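Local coordinates for protein CRISPR system CMR subunit Cmr7 1 (Sulfolobus solfataricus, PDB 2X5Q) that forms part of the CMR ribonucleoprotein complex, which takes part in CRISPR-based adaptive immunity against viruses and other mobile genetic elements, at residues 12-17 and 84-89; 33-38 and 90-95. One frame throughout, in Å; residues are numbered along the deposited sequence.

Overall arrangement
From the N terminus the chain first lays down strand 11-15, runs through strands 21-23, 27-29 and 35-38, successive neighbours in an antiparallel sheet, and then builds further strands before 80-86 returns. Contact 1 closes a loop of 66 residues by pairing 12-17 with 84-89 in the mixed sheet. At S87 the chain turns a corner, and strand 88-92 becomes an outermost strand, within this chain, of the four-stranded antiparallel sheet, where contact 2 closes a second loop, of 51 residues, by pairing 90-95 with 33-38. The two loops cross, since their segments alternate along the chain. Their centres lie about 10 Å apart, and I36 packs against V12 between them. Together they join the two sheets through one continuous passage, 80-92.

Contact 1. Residues 12-17 and 84-89; sequences VFLPIT and ILISGK
V12, F13 and L14 pair antiparallel with I86, L85 and I84, the short strand axes approaching to 4.9 Å at 141°. Four backbone bonds join them: V12 and I86 form one hydrogen-bonded pair, L14 and I84 another, and F13 with L85 is the non-hydrogen-bonded pair between. The bond from L14 N to I84 O is 2.8 Å long and almost straight, at 177°. On one face V12 and I86 lie side by side, V12 CG1 meeting I86 CG1 at 3.7 Å. V12 CG1 sits between its own backbone N and carbonyl carbon (chi1 60°), and it also touches the backbone of G88 and K89 beyond the corner. L14 lies alongside I84, its CB 3.9 Å from I84 CG1, while its CD1 reaches diagonally to I86 CD1 at 3.7 Å. The branched aliphatic chains of L14, I84 and I86 suit a face packed against helix 148-162, while V12 packs on I36. On the other face L85 CD2 approaches the edge of the F13 ring and lies 4.1 Å from F13 CB; F13 also touches L122, and L85 touches F120. The four bonds thus satisfy the facing N-H and C=O groups of V12, L14, I84 and I86, while both faces present hydrocarbon, as suits a strand pair near the centre of the chain.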
# COMPACT_ATOMS: atom_id res chain seq x y z
N VAL A 12 -5.40 14.87 -8.83
CA VAL A 12 -5.56 13.52 -9.35
C VAL A 12 -4.17 12.98 -9.68
O VAL A 12 -3.33 13.72 -10.18
CB VAL A 12 -6.49 13.47 -10.61
CG1 VAL A 12 -5.92 14.31 -11.74
CG2 VAL A 12 -6.71 12.04 -11.07
N PHE A 13 -3.92 11.73 -9.34
CA PHE A 13 -2.68 11.03 -9.74
C PHE A 13 -2.78 10.58 -11.17
O PHE A 13 -3.65 9.77 -11.52
CB PHE A 13 -2.45 9.82 -8.83
CG PHE A 13 -1.19 9.02 -9.12
CD1 PHE A 13 0.06 9.54 -8.81
CD2 PHE A 13 -1.27 7.75 -9.67
CE1 PHE A 13 1.22 8.78 -9.05
CE2 PHE A 13 -0.10 6.97 -9.91
CZ PHE A 13 1.12 7.49 -9.60
N LEU A 14 -1.88 11.11 -11.99
CA LEU A 14 -1.81 10.73 -13.39
C LEU A 14 -0.63 9.78 -13.51
O LEU A 14 0.52 10.22 -13.45
CB LEU A 14 -1.63 11.99 -14.25
CG LEU A 14 -1.64 11.95 -15.78
CD1 LEU A 14 -1.74 13.38 -16.32
CD2 LEU A 14 -0.43 11.28 -16.36
N PRO A 15 -0.89 8.46 -13.65
CA PRO A 15 0.20 7.53 -13.92
C PRO A 15 0.87 7.83 -15.25
O PRO A 15 0.18 8.03 -16.26
CB PRO A 15 -0.49 6.15 -13.99
CG PRO A 15 -1.81 6.33 -13.37
CD PRO A 15 -2.19 7.78 -13.56
N ILE A 16 2.20 7.86 -15.27
CA ILE A 16 2.94 8.02 -16.52
C ILE A 16 3.42 6.65 -17.00
O ILE A 16 4.37 6.07 -16.44
CB ILE A 16 4.11 9.00 -16.33
CG1 ILE A 16 3.61 10.34 -15.78
CG2 ILE A 16 4.89 9.21 -17.64
CD1 ILE A 16 2.68 11.09 -16.72
N THR A 17 2.73 6.11 -18.01
CA THR A 17 3.08 4.81 -18.60
C THR A 17 3.27 4.96 -20.10
O THR A 17 2.97 6.00 -20.65
CB THR A 17 1.96 3.77 -18.42
OG1 THR A 17 0.88 4.09 -19.31
CG2 THR A 17 1.44 3.73 -17.00
N ILE A 84 2.31 12.10 -11.83
CA ILE A 84 2.29 13.49 -11.41
C ILE A 84 0.96 13.72 -10.74
O ILE A 84 -0.00 12.96 -10.95
CB ILE A 84 2.53 14.47 -12.58
CG1 ILE A 84 1.54 14.24 -13.73
CG2 ILE A 84 3.98 14.36 -13.07
CD1 ILE A 84 1.62 15.31 -14.78
N LEU A 85 0.93 14.76 -9.92
CA LEU A 85 -0.28 15.19 -9.28
C LEU A 85 -0.66 16.53 -9.88
O LEU A 85 0.14 17.48 -9.86
CB LEU A 85 -0.08 15.33 -7.77
CG LEU A 85 0.05 14.03 -6.98
CD1 LEU A 85 0.60 14.34 -5.59
CD2 LEU A 85 -1.30 13.28 -6.89
N ILE A 86 -1.87 16.59 -10.42
CA ILE A 86 -2.35 17.78 -11.10
C ILE A 86 -3.76 18.08 -10.64
O ILE A 86 -4.46 17.18 -10.21
CB ILE A 86 -2.32 17.60 -12.63
CG1 ILE A 86 -3.25 16.46 -13.09
CG2 ILE A 86 -0.85 17.35 -13.10
CD1 ILE A 86 -3.24 16.24 -14.59
N SER A 87 -4.16 19.35 -10.72
CA SER A 87 -5.54 19.72 -10.42
C SER A 87 -6.48 19.17 -11.49
O SER A 87 -6.35 19.46 -12.68
CB SER A 87 -5.71 21.24 -10.31
OG SER A 87 -7.08 21.55 -10.24
N GLY A 88 -7.45 18.38 -11.03
CA GLY A 88 -8.29 17.65 -11.95
C GLY A 88 -9.05 16.54 -11.27
O GLY A 88 -9.14 16.49 -10.03
N LYS A 89 -9.61 15.65 -12.07
CA LYS A 89 -10.43 14.57 -11.53
C LYS A 89 -10.51 13.38 -12.48
O LYS A 89 -10.34 13.51 -13.68
CB LYS A 89 -11.83 15.10 -11.23
CG LYS A 89 -12.62 15.55 -12.43
CD LYS A 89 -13.94 16.23 -12.02
CE LYS A 89 -15.06 15.23 -11.78
NZ LYS A 89 -16.40 15.91 -11.59

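Contact 2. Residues 33-38 and 90-95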
# COMPACT_ATOMS: atom_id res chain seq x y z
N SER A 33 -10.10 1.87 -19.41
CA SER A 33 -11.09 2.03 -18.36
C SER A 33 -10.95 3.32 -17.53
O SER A 33 -11.85 3.64 -16.74
CB SER A 33 -11.03 0.81 -17.44
OG SER A 33 -11.18 -0.37 -18.21
N VAL A 34 -9.86 4.07 -17.73
CA VAL A 34 -9.57 5.25 -16.94
C VAL A 34 -9.27 6.49 -17.81
O VAL A 34 -8.38 6.46 -18.69
CB VAL A 34 -8.40 5.00 -15.97
CG1 VAL A 34 -8.18 6.21 -15.06
CG2 VAL A 34 -8.65 3.74 -15.13
N SER A 35 -10.05 7.55 -17.59
CA SER A 35 -9.80 8.85 -18.20
C SER A 35 -9.81 9.94 -17.13
O SER A 35 -10.68 9.97 -16.25
CB SER A 35 -10.83 9.18 -19.27
OG SER A 35 -10.67 8.33 -20.38
N ILE A 36 -8.84 10.84 -17.25
CA ILE A 36 -8.62 11.92 -16.30
C ILE A 36 -8.82 13.26 -17.02
O ILE A 36 -8.47 13.40 -18.18
CB ILE A 36 -7.20 11.79 -15.70
CG1 ILE A 36 -7.20 10.67 -14.66
CG2 ILE A 36 -6.70 13.11 -15.09
CD1 ILE A 36 -5.84 10.39 -14.04
N GLU A 37 -9.44 14.22 -16.34
CA GLU A 37 -9.55 15.58 -16.81
C GLU A 37 -8.65 16.42 -15.93
O GLU A 37 -8.50 16.14 -14.75
CB GLU A 37 -10.99 16.07 -16.69
CG GLU A 37 -11.25 17.44 -17.29
CD GLU A 37 -12.65 17.96 -17.02
OE1 GLU A 37 -13.06 18.04 -15.84
OE2 GLU A 37 -13.33 18.32 -18.00
N TYR A 38 -8.01 17.44 -16.49
CA TYR A 38 -7.23 18.36 -15.67
C TYR A 38 -7.76 19.78 -15.87
O TYR A 38 -8.37 20.12 -16.90
CB TYR A 38 -5.75 18.26 -15.98
CG TYR A 38 -5.43 18.67 -17.38
CD1 TYR A 38 -5.19 20.00 -17.68
CD2 TYR A 38 -5.41 17.73 -18.42
CE1 TYR A 38 -4.93 20.40 -18.96
CE2 TYR A 38 -5.16 18.13 -19.73
CZ TYR A 38 -4.92 19.47 -19.98
OH TYR A 38 -4.67 19.91 -21.24
N ILE A 90 -10.81 12.22 -11.90
CA ILE A 90 -11.04 11.01 -12.66
C ILE A 90 -12.47 11.10 -13.21
O ILE A 90 -13.42 11.17 -12.45
CB ILE A 90 -10.83 9.76 -11.77
CG1 ILE A 90 -9.39 9.76 -11.23
CG2 ILE A 90 -11.08 8.48 -12.56
CD1 ILE A 90 -9.11 8.78 -10.15
N LEU A 91 -12.60 11.16 -14.53
CA LEU A 91 -13.91 11.26 -15.19
C LEU A 91 -14.54 9.91 -15.48
O LEU A 91 -15.76 9.77 -15.46
CB LEU A 91 -13.81 12.05 -16.50
CG LEU A 91 -13.82 13.58 -16.42
CD1 LEU A 91 -14.10 14.16 -17.80
CD2 LEU A 91 -14.84 14.08 -15.42
N LYS A 92 -13.70 8.93 -15.77
CA LYS A 92 -14.16 7.57 -15.98
C LYS A 92 -13.20 6.64 -15.26
O LYS A 92 -11.98 6.80 -15.35
CB LYS A 92 -14.23 7.24 -17.48
CG LYS A 92 -14.59 5.81 -17.77
CD LYS A 92 -14.57 5.51 -19.25
CE LYS A 92 -13.17 5.28 -19.76
NZ LYS A 92 -13.18 4.95 -21.20
N GLY A 93 -13.77 5.70 -14.52
CA GLY A 93 -12.97 4.78 -13.72
C GLY A 93 -13.26 4.91 -12.23
O GLY A 93 -13.85 5.89 -11.78
N ASN A 94 -12.84 3.89 -11.48
CA ASN A 94 -12.97 3.89 -10.04
C ASN A 94 -11.90 4.76 -9.45
O ASN A 94 -10.74 4.68 -9.87
CB ASN A 94 -12.79 2.48 -9.49
CG ASN A 94 -13.72 1.50 -10.09
OD1 ASN A 94 -13.29 0.49 -10.66
ND2 ASN A 94 -15.02 1.79 -10.02
N HIS A 95 -12.28 5.59 -8.48
CA HIS A 95 -11.33 6.48 -7.82
C HIS A 95 -11.31 6.20 -6.32
O HIS A 95 -12.36 5.96 -5.71
CB HIS A 95 -11.67 7.95 -8.06
CG HIS A 95 -13.07 8.32 -7.72
ND1 HIS A 95 -13.40 9.05 -6.59
CD2 HIS A 95 -14.23 8.07 -8.36
CE1 HIS A 95 -14.71 9.22 -6.55
NE2 HIS A 95 -15.24 8.63 -7.61
O HOH W 1 -10.42 5.74 -21.14
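S35 O accepts two backbone bonds from consecutive residues: L91 N at 2.8 Å and K92 N at 3.2 Å. A third bond, from S35 N to K92 O, completes the S35-K92 pair, and V34 CA adds a CA-H...O contact to the same K92 oxygen. The side chain of K92 can be followed outward from there. Its CB lies beside S35 N, and CG, anti to the backbone N (chi1 175°), comes to 3.6 Å from S33 O. CD passes the same oxygen more loosely; the chain then bends at chi3 (79°), bringing CE to 3.7 Å from S33 O and near S35 OG. At the tip, NZ hydrogen-bonds S32 O and donates to a water at 2.9 Å, which is also hydrogen-bonded to S35 OG. A long, flexible lysine suits this exposed edge, because its methylenes lie over the backbone while its ammonium finds polar partners. Glycine suits position 93: G93 CA is 3.4 Å from S33 O, a side chain would crowd S33 O and V34, and the backbone angles would push any CB against the preceding carbonyl oxygen. On the buried face I36 and I90 meet through their CG1 atoms, 4.2 Å apart, and both also pack on V12, so branched aliphatic residues fit there. L91 is exposed, and its CG and CD1 rest against E37 CB. With L91 and K92 both facing S35, the register slips by one before I36 pairs with I90: this is a classic beta bulge, set in strand 88-92 of the four-stranded antiparallel sheet.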